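Local coordinates for 3-oxosteroid 1-dehydrogenase (Sterolibacterium denitrificans, PDB 7P18), which probably oxidises 3-oxosteroids to 3-oxo-Delta(1)-steroids with FAD as cofactor, passing the electrons to an acceptor, at residues Trp321-Ser325 against Gly336-Arg341. Sequence-based numbering, arbitrary orientation.
Sequences WWVPS and GLFAER. With ANB (androsta-1,4-diene-3,17-dione), chain D.
V323 presses CG2 against one face of the F338 ring, 3.7 Å from CE1, in a CH-pi contact; androstadienedione covers the opposite face, its C11 lying 3.6 Å from F338 CG. With V323 CG1 between the backbone N and the carbonyl carbon (chi1 67°), the second methyl, CG2, is left opposite the N and faces the ring; a flat aromatic residue suits a slot between a branched side chain and a steroid. Were F338 an alanine, the steroid would probably lose the ring face beside C11, and V323 CG2 its mate. Y363, also of the steroid pocket, meets this ring edge-to-face. Beside this close packing, strand 320-326 pairs with the short strand 335-336 in an antiparallel sheet: S325 and G336 form a non-hydrogen-bonded pair, and G336 suits the spot because a CB there would run into F338 CE2. One residue on, L337 N gives a nearly straight bond to P324 O (3.0 Å, 168°). P324 CG and L337 CB merely brush at 4.2 Å, whereas R341 NE comes to 3.4 Å from that same CG, part of an apolar ring that asks for no polar partner. R341 has N-H groups enough for NE and NH2 both to grip the buried L337 O in the guanidinium plane while NH1 reaches S361 O. All seven touching residues are buried; E340, which takes no part, is partly exposed.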
ATOM      1  N   TRP A 321       1.669  -7.646  -4.009  1.00 19.79           N
ATOM      2  CA  TRP A 321       2.127  -6.883  -2.837  1.00 20.13           C
ATOM      3  C   TRP A 321       1.474  -7.537  -1.605  1.00 20.37           C
ATOM      4  O   TRP A 321       0.459  -7.021  -1.127  1.00 20.66           O
ATOM      5  CB  TRP A 321       1.795  -5.408  -2.980  1.00 22.01           C
ATOM      6  CG  TRP A 321       2.372  -4.668  -4.161  1.00 20.10           C
ATOM      7  CD1 TRP A 321       1.680  -4.144  -5.206  1.00 20.93           C
ATOM      8  CD2 TRP A 321       3.711  -4.156  -4.298  1.00 19.09           C
ATOM      9  NE1 TRP A 321       2.501  -3.387  -6.013  1.00 19.59           N
ATOM     10  CE2 TRP A 321       3.764  -3.422  -5.501  1.00 19.19           C
ATOM     11  CE3 TRP A 321       4.880  -4.325  -3.576  1.00 20.69           C
ATOM     12  CZ2 TRP A 321       4.922  -2.772  -5.924  1.00 19.04           C
ATOM     13  CZ3 TRP A 321       6.033  -3.703  -3.993  1.00 21.09           C
ATOM     14  CH2 TRP A 321       6.049  -2.938  -5.159  1.00 19.52           C
ATOM     15  N   TRP A 322       2.018  -8.657  -1.153  1.00 22.03           N
ATOM     16  CA  TRP A 322       1.377  -9.463  -0.068  1.00 21.75           C
ATOM     17  C   TRP A 322       1.250  -8.604   1.197  1.00 24.48           C
ATOM     18  O   TRP A 322       2.127  -7.725   1.482  1.00 21.19           O
ATOM     19  CB  TRP A 322       2.128 -10.758   0.246  1.00 20.81           C
ATOM     20  CG  TRP A 322       2.486 -11.591  -0.939  1.00 21.10           C
ATOM     21  CD1 TRP A 322       3.736 -11.884  -1.384  1.00 21.28           C
ATOM     22  CD2 TRP A 322       1.562 -12.286  -1.812  1.00 20.59           C
ATOM     23  NE1 TRP A 322       3.651 -12.701  -2.485  1.00 21.32           N
ATOM     24  CE2 TRP A 322       2.339 -12.917  -2.798  1.00 20.59           C
ATOM     25  CE3 TRP A 322       0.172 -12.386  -1.887  1.00 22.23           C
ATOM     26  CZ2 TRP A 322       1.770 -13.695  -3.811  1.00 23.66           C
ATOM     27  CZ3 TRP A 322      -0.395 -13.097  -2.932  1.00 21.18           C
ATOM     28  CH2 TRP A 322       0.401 -13.768  -3.863  1.00 21.58           C
ATOM     29  N   VAL A 323       0.177  -8.831   1.948  1.00 20.83           N
ATOM     30  CA  VAL A 323       0.070  -8.406   3.372  1.00 21.00           C
ATOM     31  C   VAL A 323      -0.722  -9.488   4.104  1.00 20.67           C
ATOM     32  O   VAL A 323      -1.752  -9.934   3.595  1.00 21.71           O
ATOM     33  CB  VAL A 323      -0.534  -6.999   3.516  1.00 20.82           C
ATOM     34  CG1 VAL A 323      -1.994  -6.874   3.104  1.00 23.91           C
ATOM     35  CG2 VAL A 323      -0.344  -6.421   4.908  1.00 23.31           C
ATOM     36  N   PRO A 324      -0.341  -9.887   5.335  1.00 21.85           N
ATOM     37  CA  PRO A 324      -1.220 -10.712   6.166  1.00 21.04           C
ATOM     38  C   PRO A 324      -2.495  -9.901   6.397  1.00 21.03           C
ATOM     39  O   PRO A 324      -2.413  -8.745   6.699  1.00 20.61           O
ATOM     40  CB  PRO A 324      -0.437 -10.960   7.474  1.00 24.67           C
ATOM     41  CG  PRO A 324       0.627  -9.890   7.492  1.00 22.80           C
ATOM     42  CD  PRO A 324       0.922  -9.588   6.024  1.00 24.70           C
ATOM     43  N   SER A 325      -3.677 -10.518   6.234  1.00 20.52           N
ATOM     44  CA  SER A 325      -4.950  -9.760   6.316  1.00 20.08           C
ATOM     45  C   SER A 325      -5.987 -10.527   7.153  1.00 21.46           C
ATOM     46  O   SER A 325      -5.878 -11.765   7.272  1.00 23.52           O
ATOM     47  CB  SER A 325      -5.523  -9.413   4.957  1.00 22.07           C
ATOM     48  OG  SER A 325      -6.057 -10.588   4.362  1.00 20.07           O
ATOM     49  N   GLY A 336      -5.309  -5.203   6.590  1.00 23.18           N
ATOM     50  CA  GLY A 336      -3.900  -5.630   6.613  1.00 20.93           C
ATOM     51  C   GLY A 336      -3.262  -5.397   7.977  1.00 22.28           C
ATOM     52  O   GLY A 336      -3.614  -4.404   8.648  1.00 22.59           O
ATOM     53  N   LEU A 337      -2.381  -6.290   8.384  1.00 21.40           N
ATOM     54  CA  LEU A 337      -1.569  -6.152   9.616  1.00 20.62           C
ATOM     55  C   LEU A 337      -0.199  -5.594   9.198  1.00 21.51           C
ATOM     56  O   LEU A 337       0.676  -6.383   8.869  1.00 21.96           O
ATOM     57  CB  LEU A 337      -1.465  -7.515  10.286  1.00 19.63           C
ATOM     58  CG  LEU A 337      -2.787  -8.128  10.774  1.00 24.85           C
ATOM     59  CD1 LEU A 337      -2.516  -9.379  11.570  1.00 25.99           C
ATOM     60  CD2 LEU A 337      -3.631  -7.169  11.592  1.00 25.99           C
ATOM     61  N   PHE A 338      -0.057  -4.273   9.144  1.00 24.72           N
ATOM     62  CA  PHE A 338       1.192  -3.623   8.659  1.00 25.68           C
ATOM     63  C   PHE A 338       2.204  -3.498   9.789  1.00 27.54           C
ATOM     64  O   PHE A 338       3.381  -3.851   9.540  1.00 27.49           O
ATOM     65  CB  PHE A 338       0.912  -2.278   8.020  1.00 28.48           C
ATOM     66  CG  PHE A 338       0.024  -2.366   6.806  1.00 31.87           C
ATOM     67  CD1 PHE A 338       0.559  -2.641   5.562  1.00 29.66           C
ATOM     68  CD2 PHE A 338      -1.346  -2.201   6.916  1.00 29.00           C
ATOM     69  CE1 PHE A 338      -0.247  -2.711   4.441  1.00 29.20           C
ATOM     70  CE2 PHE A 338      -2.150  -2.309   5.793  1.00 28.64           C
ATOM     71  CZ  PHE A 338      -1.603  -2.556   4.559  1.00 29.75           C
ATOM     72  N   ALA A 339       1.779  -3.001  10.954  1.00 25.28           N
ATOM     73  CA  ALA A 339       2.701  -2.587  12.045  1.00 29.74           C
ATOM     74  C   ALA A 339       2.630  -3.510  13.268  1.00 26.60           C
ATOM     75  O   ALA A 339       3.640  -3.632  13.984  1.00 24.46           O
ATOM     76  CB  ALA A 339       2.328  -1.187  12.475  1.00 29.41           C
ATOM     77  N   GLU A 340       1.435  -4.043  13.561  1.00 26.80           N
ATOM     78  CA  GLU A 340       1.090  -4.563  14.919  1.00 29.01           C
ATOM     79  C   GLU A 340       1.803  -5.893  15.181  1.00 26.62           C
ATOM     80  O   GLU A 340       2.006  -6.244  16.368  1.00 25.18           O
ATOM     81  CB  GLU A 340      -0.420  -4.747  15.078  1.00 25.92           C
ATOM     82  CG  GLU A 340      -1.220  -3.513  14.757  1.00 25.91           C
ATOM     83  CD  GLU A 340      -1.803  -3.520  13.350  1.00 28.37           C
ATOM     84  OE1 GLU A 340      -1.015  -3.699  12.369  1.00 31.22           O
ATOM     85  OE2 GLU A 340      -3.021  -3.291  13.224  1.00 26.39           O
ATOM     86  N   ARG A 341       2.205  -6.626  14.136  1.00 23.93           N
ATOM     87  CA  ARG A 341       2.922  -7.912  14.307  1.00 23.70           C
ATOM     88  C   ARG A 341       4.286  -7.702  15.010  1.00 21.85           C
ATOM     89  O   ARG A 341       4.806  -8.666  15.604  1.00 23.15           O
ATOM     90  CB  ARG A 341       3.159  -8.633  12.976  1.00 24.89           C
ATOM     91  CG  ARG A 341       1.878  -9.028  12.241  1.00 25.27           C
ATOM     92  CD  ARG A 341       2.173  -9.509  10.823  1.00 23.13           C
ATOM     93  NE  ARG A 341       2.385  -8.380   9.925  1.00 23.50           N
ATOM     94  CZ  ARG A 341       3.571  -7.979   9.452  1.00 20.46           C
ATOM     95  NH1 ARG A 341       4.679  -8.627   9.750  1.00 19.92           N
ATOM     96  NH2 ARG A 341       3.626  -6.962   8.618  1.00 22.07           N
TER
HETATM   97  C1  ANB D 602       1.783   0.573   4.435  0.77 58.59           C
HETATM   98  C10 ANB D 602       2.200   1.465   5.566  0.77 57.18           C
HETATM   99  C11 ANB D 602      -0.132   1.181   6.712  0.77 64.73           C
HETATM  100  C12 ANB D 602      -1.225   1.794   7.600  0.77 68.97           C
HETATM  101  C13 ANB D 602      -0.612   2.535   8.774  0.77 71.57           C
HETATM  102  C14 ANB D 602       0.287   3.642   8.205  0.77 69.75           C
HETATM  103  C15 ANB D 602       0.575   4.540   9.416  0.77 70.23           C
HETATM  104  C16 ANB D 602      -0.740   4.516  10.214  0.77 71.86           C
HETATM  105  C17 ANB D 602      -1.541   3.357   9.657  0.77 73.67           C
HETATM  106  C18 ANB D 602       0.114   1.587   9.758  0.77 70.34           C
HETATM  107  C19 ANB D 602       2.979   0.576   6.575  0.77 59.71           C
HETATM  108  C2  ANB D 602       2.496   0.391   3.322  0.77 58.87           C
HETATM  109  C3  ANB D 602       3.602   1.288   2.989  0.77 47.96           C
HETATM  110  C4  ANB D 602       3.695   2.468   3.839  0.77 50.90           C
HETATM  111  C5  ANB D 602       3.127   2.546   5.051  0.77 54.20           C
HETATM  112  C6  ANB D 602       3.461   3.672   5.988  0.77 57.28           C
HETATM  113  C7  ANB D 602       2.253   4.233   6.725  0.77 61.87           C
HETATM  114  C8  ANB D 602       1.447   3.113   7.369  0.77 65.05           C
HETATM  115  C9  ANB D 602       0.961   2.160   6.252  0.77 60.21           C
HETATM  116  O1  ANB D 602       4.369   1.078   2.040  0.77 29.33           O
HETATM  117  O2  ANB D 602      -2.703   3.130   9.901  0.77 68.66           O